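Local structure of tyrocidine synthase 2 (Brevibacillus parabrevis, 6TA8) at residues W172-E177 / R318-F323; G297-L302 / P328-M333. The protein is a multidomain synthetase of the nonribosomal peptide family, represented here by a condensation domain, a two-lobed fold of the chloramphenicol acetyltransferase type. One frame throughout, in Å; residues are numbered along the deposited sequence.

Contact 2 and contact 1 mark the two ends of one excursion of the chain. In contact 2 strands 297-304 and 325-332 lie together at the border of a six-stranded sheet; in contact 1 the loop joining them packs against helix 169-187, which belongs to the other half of the protein. Both contacts are largely buried, and their centres stand about 29 Å apart. Their chemistry follows their place: a backbone ladder with aliphatic packing at the sheet's edge, against an irregular meeting of loop and helix where apolar packing dominates and one salt bridge, with a weak hydrogen bond, sits at the exposed margin.

Contact 1 (W172-E177 / R318-F323); sequences WRILFE and RTIGWF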
loop_
_atom_site.group_PDB
_atom_site.type_symbol
_atom_site.label_atom_id
_atom_site.label_comp_id
_atom_site.label_asym_id
_atom_site.label_seq_id
_atom_site.Cartn_x
_atom_site.Cartn_y
_atom_site.Cartn_z
ATOM N N TRP A 172 -4.010 7.076 4.254
ATOM C CA TRP A 172 -3.433 7.316 5.572
ATOM C C TRP A 172 -2.939 8.750 5.715
ATOM O O TRP A 172 -2.997 9.314 6.814
ATOM C CB TRP A 172 -2.295 6.329 5.836
ATOM C CG TRP A 172 -2.771 4.986 6.301
ATOM C CD1 TRP A 172 -2.787 3.826 5.583
ATOM C CD2 TRP A 172 -3.305 4.666 7.591
ATOM N NE1 TRP A 172 -3.296 2.803 6.345
ATOM C CE2 TRP A 172 -3.623 3.293 7.583
ATOM C CE3 TRP A 172 -3.547 5.407 8.752
ATOM C CZ2 TRP A 172 -4.167 2.647 8.689
ATOM C CZ3 TRP A 172 -4.087 4.764 9.849
ATOM C CH2 TRP A 172 -4.391 3.397 9.811
ATOM N N ARG A 173 -2.457 9.355 4.627
ATOM C CA ARG A 173 -2.044 10.752 4.690
ATOM C C ARG A 173 -3.242 11.666 4.922
ATOM O O ARG A 173 -3.135 12.669 5.639
ATOM C CB ARG A 173 -1.308 11.145 3.409
ATOM C CG ARG A 173 -0.331 10.097 2.910
ATOM C CD ARG A 173 0.093 10.384 1.481
ATOM N NE ARG A 173 1.504 10.746 1.392
ATOM C CZ ARG A 173 2.457 9.928 0.960
ATOM N NH1 ARG A 173 3.717 10.337 0.908
ATOM N NH2 ARG A 173 2.147 8.697 0.577
ATOM N N ILE A 174 -4.392 11.337 4.326
ATOM C CA ILE A 174 -5.610 12.092 4.606
ATOM C C ILE A 174 -6.034 11.900 6.055
ATOM O O ILE A 174 -6.569 12.824 6.680
ATOM C CB ILE A 174 -6.729 11.677 3.631
ATOM C CG1 ILE A 174 -6.241 11.769 2.186
ATOM C CG2 ILE A 174 -7.964 12.541 3.828
ATOM C CD1 ILE A 174 -7.228 11.229 1.178
ATOM N N LEU A 175 -5.797 10.712 6.615
ATOM C CA LEU A 175 -6.132 10.468 8.014
ATOM C C LEU A 175 -5.257 11.302 8.940
ATOM O O LEU A 175 -5.754 11.914 9.894
ATOM C CB LEU A 175 -5.990 8.981 8.335
ATOM C CG LEU A 175 -7.205 8.099 8.050
ATOM C CD1 LEU A 175 -6.988 6.708 8.616
ATOM C CD2 LEU A 175 -8.464 8.724 8.625
ATOM N N PHE A 176 -3.948 11.336 8.677
ATOM C CA PHE A 176 -3.043 12.122 9.511
ATOM C C PHE A 176 -3.403 13.602 9.471
ATOM O O PHE A 176 -3.273 14.308 10.476
ATOM C CB PHE A 176 -1.596 11.917 9.061
ATOM C CG PHE A 176 -1.149 10.482 9.073
ATOM C CD1 PHE A 176 -1.668 9.584 9.991
ATOM C CD2 PHE A 176 -0.202 10.033 8.166
ATOM C CE1 PHE A 176 -1.255 8.265 10.002
ATOM C CE2 PHE A 176 0.215 8.715 8.171
ATOM C CZ PHE A 176 -0.312 7.830 9.090
ATOM N N GLU A 177 -3.856 14.089 8.314
ATOM C CA GLU A 177 -4.249 15.489 8.204
ATOM C C GLU A 177 -5.543 15.755 8.963
ATOM O O GLU A 177 -5.621 16.686 9.772
ATOM C CB GLU A 177 -4.401 15.875 6.731
ATOM C CG GLU A 177 -3.099 16.241 6.033
ATOM C CD GLU A 177 -3.259 16.362 4.526
ATOM O OE1 GLU A 177 -3.042 15.355 3.819
ATOM O OE2 GLU A 177 -3.606 17.463 4.049
ATOM N N ARG A 318 -9.416 13.854 -1.606
ATOM C CA ARG A 318 -9.691 13.674 -0.186
ATOM C C ARG A 318 -10.484 12.401 0.096
ATOM O O ARG A 318 -11.070 12.271 1.176
ATOM C CB ARG A 318 -10.438 14.888 0.366
ATOM C CG ARG A 318 -9.772 16.221 0.069
ATOM C CD ARG A 318 -8.473 16.370 0.839
ATOM N NE ARG A 318 -8.702 16.444 2.278
ATOM C CZ ARG A 318 -7.736 16.545 3.184
ATOM N NH1 ARG A 318 -6.467 16.584 2.800
ATOM N NH2 ARG A 318 -8.037 16.606 4.475
ATOM N N THR A 319 -10.519 11.469 -0.852
ATOM C CA THR A 319 -11.301 10.248 -0.711
ATOM C C THR A 319 -10.444 9.148 -0.099
ATOM O O THR A 319 -9.315 8.910 -0.539
ATOM C CB THR A 319 -11.848 9.798 -2.067
ATOM O OG1 THR A 319 -12.758 10.785 -2.570
ATOM C CG2 THR A 319 -12.577 8.468 -1.936
ATOM N N ILE A 320 -10.984 8.480 0.917
ATOM C CA ILE A 320 -10.305 7.386 1.598
ATOM C C ILE A 320 -10.848 6.070 1.058
ATOM O O ILE A 320 -12.067 5.894 0.938
ATOM C CB ILE A 320 -10.487 7.484 3.122
ATOM C CG1 ILE A 320 -9.639 8.631 3.676
ATOM C CG2 ILE A 320 -10.130 6.169 3.803
ATOM C CD1 ILE A 320 -9.667 8.741 5.178
ATOM N N GLY A 321 -9.948 5.157 0.717
ATOM C CA GLY A 321 -10.350 3.879 0.162
ATOM C C GLY A 321 -9.129 3.094 -0.253
ATOM O O GLY A 321 -7.990 3.542 -0.095
ATOM N N TRP A 322 -9.383 1.900 -0.785
ATOM C CA TRP A 322 -8.328 1.032 -1.307
ATOM C C TRP A 322 -8.301 1.205 -2.823
ATOM O O TRP A 322 -9.002 0.512 -3.561
ATOM C CB TRP A 322 -8.556 -0.421 -0.902
ATOM C CG TRP A 322 -7.329 -1.275 -1.046
ATOM C CD1 TRP A 322 -6.061 -0.846 -1.310
ATOM C CD2 TRP A 322 -7.255 -2.703 -0.940
ATOM N NE1 TRP A 322 -5.202 -1.917 -1.372
ATOM C CE2 TRP A 322 -5.911 -3.068 -1.147
ATOM C CE3 TRP A 322 -8.195 -3.707 -0.685
ATOM C CZ2 TRP A 322 -5.483 -4.393 -1.108
ATOM C CZ3 TRP A 322 -7.766 -5.023 -0.647
ATOM C CH2 TRP A 322 -6.424 -5.353 -0.858
ATOM N N PHE A 323 -7.476 2.143 -3.285
ATOM C CA PHE A 323 -7.373 2.481 -4.698
ATOM C C PHE A 323 -6.183 1.816 -5.378
ATOM O O PHE A 323 -5.884 2.142 -6.531
ATOM C CB PHE A 323 -7.278 4.000 -4.870
ATOM C CG PHE A 323 -8.561 4.729 -4.593
ATOM C CD1 PHE A 323 -9.033 4.866 -3.296
ATOM C CD2 PHE A 323 -9.289 5.290 -5.627
ATOM C CE1 PHE A 323 -10.213 5.542 -3.041
ATOM C CE2 PHE A 323 -10.466 5.968 -5.379
ATOM C CZ PHE A 323 -10.930 6.093 -4.085
#
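The guanidinium of Arg318 is held by two acidic side chains of one helix. Its NH1 lies 3.2 Å from OE2 of Glu177, a salt bridge whose hydrogen bond is weak, while NH2 pairs with Asp178, the next residue on helix 169-187. Glu177 meets the guanidinium at its edge, but the carboxylate is turned 77° from the guanidinium plane, so no flat, two-pronged pair forms. Arg318 reaches this place by folding along the helix: bends at chi2 (-69°) and chi3 (-66°) bring the chain round over Ile174. There CG2 of Ile174 sits over the centre of one guanidinium face, 4.1 Å from CZ of Arg318, an aliphatic support beneath a charged plate. The other branch of Ile174 runs out extended and presses against the loop backbone, its CD1 3.6 Å from Arg318 C and 3.6 Å from Thr319 O. Thr319 O accepts a hydrogen bond from Arg307; the methyl merely touches it. Ile320 lays its own extended arm across Leu175 at about a right angle, with CD1 of Ile320 3.7 Å from CD2 of Leu175. The packing thus grades from buried isoleucines to the exposed, charged Glu177. At the opposite end, past Ile320, Phe323 N bonds to Asp168 and the Trp322 ring stacks on His164, both of the HHxxxDG sequence leading into this helix. A loop from one lobe docking beside that signature on the other is characteristic of the two-lobed condensation domain fold.

Contact 2 (G297-L302 / P328-M333); sequences GVVINL and PVVLDM
Leu331 sets a bump into the neighbouring strand: its CD1 methyl rests in the shallow notch where two side chains adjoin, 3.7 Å from CG1 of Ile300 and 4.0 Å from CG1 of Val298. Val298 and Leu331 run alongside each other on one face, whereas CG1 of Ile300 slants across the leucine and forms the other wall of the notch. Farther along this face Val329 turns its CG2 to the CB of Leu302. Beyond Val298, Met333 curls back through bends at chi2 (76°) and chi3 (78°), bringing its CE methyl over the backbone of Gly297, 3.4 Å from the glycine N, and against CG1 of Val298 at 3.8 Å.

The other face is made of smaller shapes. Pro328 and Val299 stand alongside each other, CB of the proline 3.8 Å from CG1 of the valine, and the second branch of Val299, CG2, faces CG2 of Val330 more loosely. Beneath the side chains, Ile300 and Val329 form an antiparallel hydrogen-bonded pair with two bonds, Val329 N to Ile300 O at 2.8 Å and Ile300 N to Val329 O at 2.9 Å. The strands are markedly twisted, their directions 149° apart.

Helix 339-351 packs on the leucine-bearing face at Val329, and Ile383, touched by Val298 and Ile300, continues the apolar surface into the next strand. Strand 325-332 is one of the two outermost strands of its sheet in this chain, and contact 2 is an antiparallel edge pair in a mixed, helix-covered alpha/beta sheet.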
loop_
_atom_site.group_PDB
_atom_site.type_symbol
_atom_site.label_atom_id
_atom_site.label_comp_id
_atom_site.label_asym_id
_atom_site.label_seq_id
_atom_site.Cartn_x
_atom_site.Cartn_y
_atom_site.Cartn_z
ATOM N N GLY A 297 16.026 -10.627 -17.354
ATOM C CA GLY A 297 14.651 -10.190 -17.470
ATOM C C GLY A 297 13.823 -10.640 -16.285
ATOM O O GLY A 297 13.787 -11.833 -15.965
ATOM N N VAL A 298 13.162 -9.699 -15.618
ATOM C CA VAL A 298 12.346 -9.997 -14.447
ATOM C C VAL A 298 11.041 -9.219 -14.556
ATOM O O VAL A 298 11.026 -8.066 -15.001
ATOM C CB VAL A 298 13.093 -9.669 -13.133
ATOM C CG1 VAL A 298 13.467 -8.192 -13.067
ATOM C CG2 VAL A 298 12.265 -10.077 -11.923
ATOM N N VAL A 299 9.942 -9.861 -14.170
ATOM C CA VAL A 299 8.619 -9.248 -14.189
ATOM C C VAL A 299 8.264 -8.851 -12.764
ATOM O O VAL A 299 8.192 -9.704 -11.872
ATOM C CB VAL A 299 7.567 -10.200 -14.779
ATOM C CG1 VAL A 299 6.197 -9.545 -14.769
ATOM C CG2 VAL A 299 7.957 -10.610 -16.192
ATOM N N ILE A 300 8.040 -7.557 -12.549
ATOM C CA ILE A 300 7.756 -7.002 -11.231
ATOM C C ILE A 300 6.283 -6.625 -11.162
ATOM O O ILE A 300 5.709 -6.138 -12.143
ATOM C CB ILE A 300 8.648 -5.781 -10.935
ATOM C CG1 ILE A 300 10.114 -6.104 -11.234
ATOM C CG2 ILE A 300 8.487 -5.328 -9.490
ATOM C CD1 ILE A 300 10.731 -7.087 -10.268
ATOM N N ASN A 301 5.674 -6.854 -9.998
ATOM C CA ASN A 301 4.292 -6.450 -9.740
ATOM C C ASN A 301 4.330 -5.097 -9.042
ATOM O O ASN A 301 4.350 -5.004 -7.813
ATOM C CB ASN A 301 3.569 -7.501 -8.907
ATOM C CG ASN A 301 2.088 -7.212 -8.753
ATOM O OD1 ASN A 301 1.696 -6.227 -8.127
ATOM N ND2 ASN A 301 1.254 -8.079 -9.318
ATOM N N LEU A 302 4.342 -4.031 -9.838
ATOM C CA LEU A 302 4.429 -2.684 -9.294
ATOM C C LEU A 302 3.044 -2.162 -8.938
ATOM O O LEU A 302 2.069 -2.404 -9.655
ATOM C CB LEU A 302 5.110 -1.750 -10.296
ATOM C CG LEU A 302 5.329 -0.304 -9.846
ATOM C CD1 LEU A 302 6.550 -0.189 -8.950
ATOM C CD2 LEU A 302 5.480 0.608 -11.045
ATOM N N PRO A 328 1.917 -5.567 -14.111
ATOM C CA PRO A 328 3.285 -6.068 -14.273
ATOM C C PRO A 328 4.147 -5.129 -15.105
ATOM O O PRO A 328 3.693 -4.532 -16.085
ATOM C CB PRO A 328 3.082 -7.411 -14.983
ATOM C CG PRO A 328 1.821 -7.227 -15.756
ATOM C CD PRO A 328 0.948 -6.315 -14.932
ATOM N N VAL A 329 5.407 -5.007 -14.698
ATOM C CA VAL A 329 6.410 -4.219 -15.404
ATOM C C VAL A 329 7.561 -5.146 -15.765
ATOM O O VAL A 329 8.026 -5.923 -14.921
ATOM C CB VAL A 329 6.901 -3.030 -14.556
ATOM C CG1 VAL A 329 8.056 -2.317 -15.246
ATOM C CG2 VAL A 329 5.758 -2.064 -14.286
ATOM N N VAL A 330 8.015 -5.072 -17.012
ATOM C CA VAL A 330 9.052 -5.955 -17.533
ATOM C C VAL A 330 10.355 -5.170 -17.601
ATOM O O VAL A 330 10.514 -4.276 -18.438
ATOM C CB VAL A 330 8.668 -6.521 -18.906
ATOM C CG1 VAL A 330 9.783 -7.401 -19.450
ATOM C CG2 VAL A 330 7.369 -7.298 -18.801
ATOM N N LEU A 331 11.292 -5.505 -16.718
ATOM C CA LEU A 331 12.605 -4.879 -16.706
ATOM C C LEU A 331 13.555 -5.632 -17.628
ATOM O O LEU A 331 13.478 -6.855 -17.766
ATOM C CB LEU A 331 13.173 -4.840 -15.287
ATOM C CG LEU A 331 12.293 -4.168 -14.231
ATOM C CD1 LEU A 331 12.937 -4.265 -12.857
ATOM C CD2 LEU A 331 12.029 -2.719 -14.604
ATOM N N ASP A 332 14.458 -4.885 -18.262
ATOM C CA ASP A 332 15.400 -5.436 -19.228
ATOM C C ASP A 332 16.818 -5.174 -18.745
ATOM O O ASP A 332 17.218 -4.015 -18.582
ATOM C CB ASP A 332 15.183 -4.829 -20.616
ATOM C CG ASP A 332 15.714 -5.713 -21.730
ATOM O OD1 ASP A 332 16.131 -6.855 -21.444
ATOM O OD2 ASP A 332 15.714 -5.264 -22.896
ATOM N N MET A 333 17.574 -6.248 -18.518
ATOM C CA MET A 333 18.972 -6.165 -18.114
ATOM C C MET A 333 19.908 -6.598 -19.238
ATOM O O MET A 333 21.002 -7.104 -18.981
ATOM C CB MET A 333 19.219 -7.007 -16.863
ATOM C CG MET A 333 18.645 -6.415 -15.587
ATOM S SD MET A 333 16.857 -6.606 -15.456
ATOM C CE MET A 333 16.728 -8.322 -14.963
#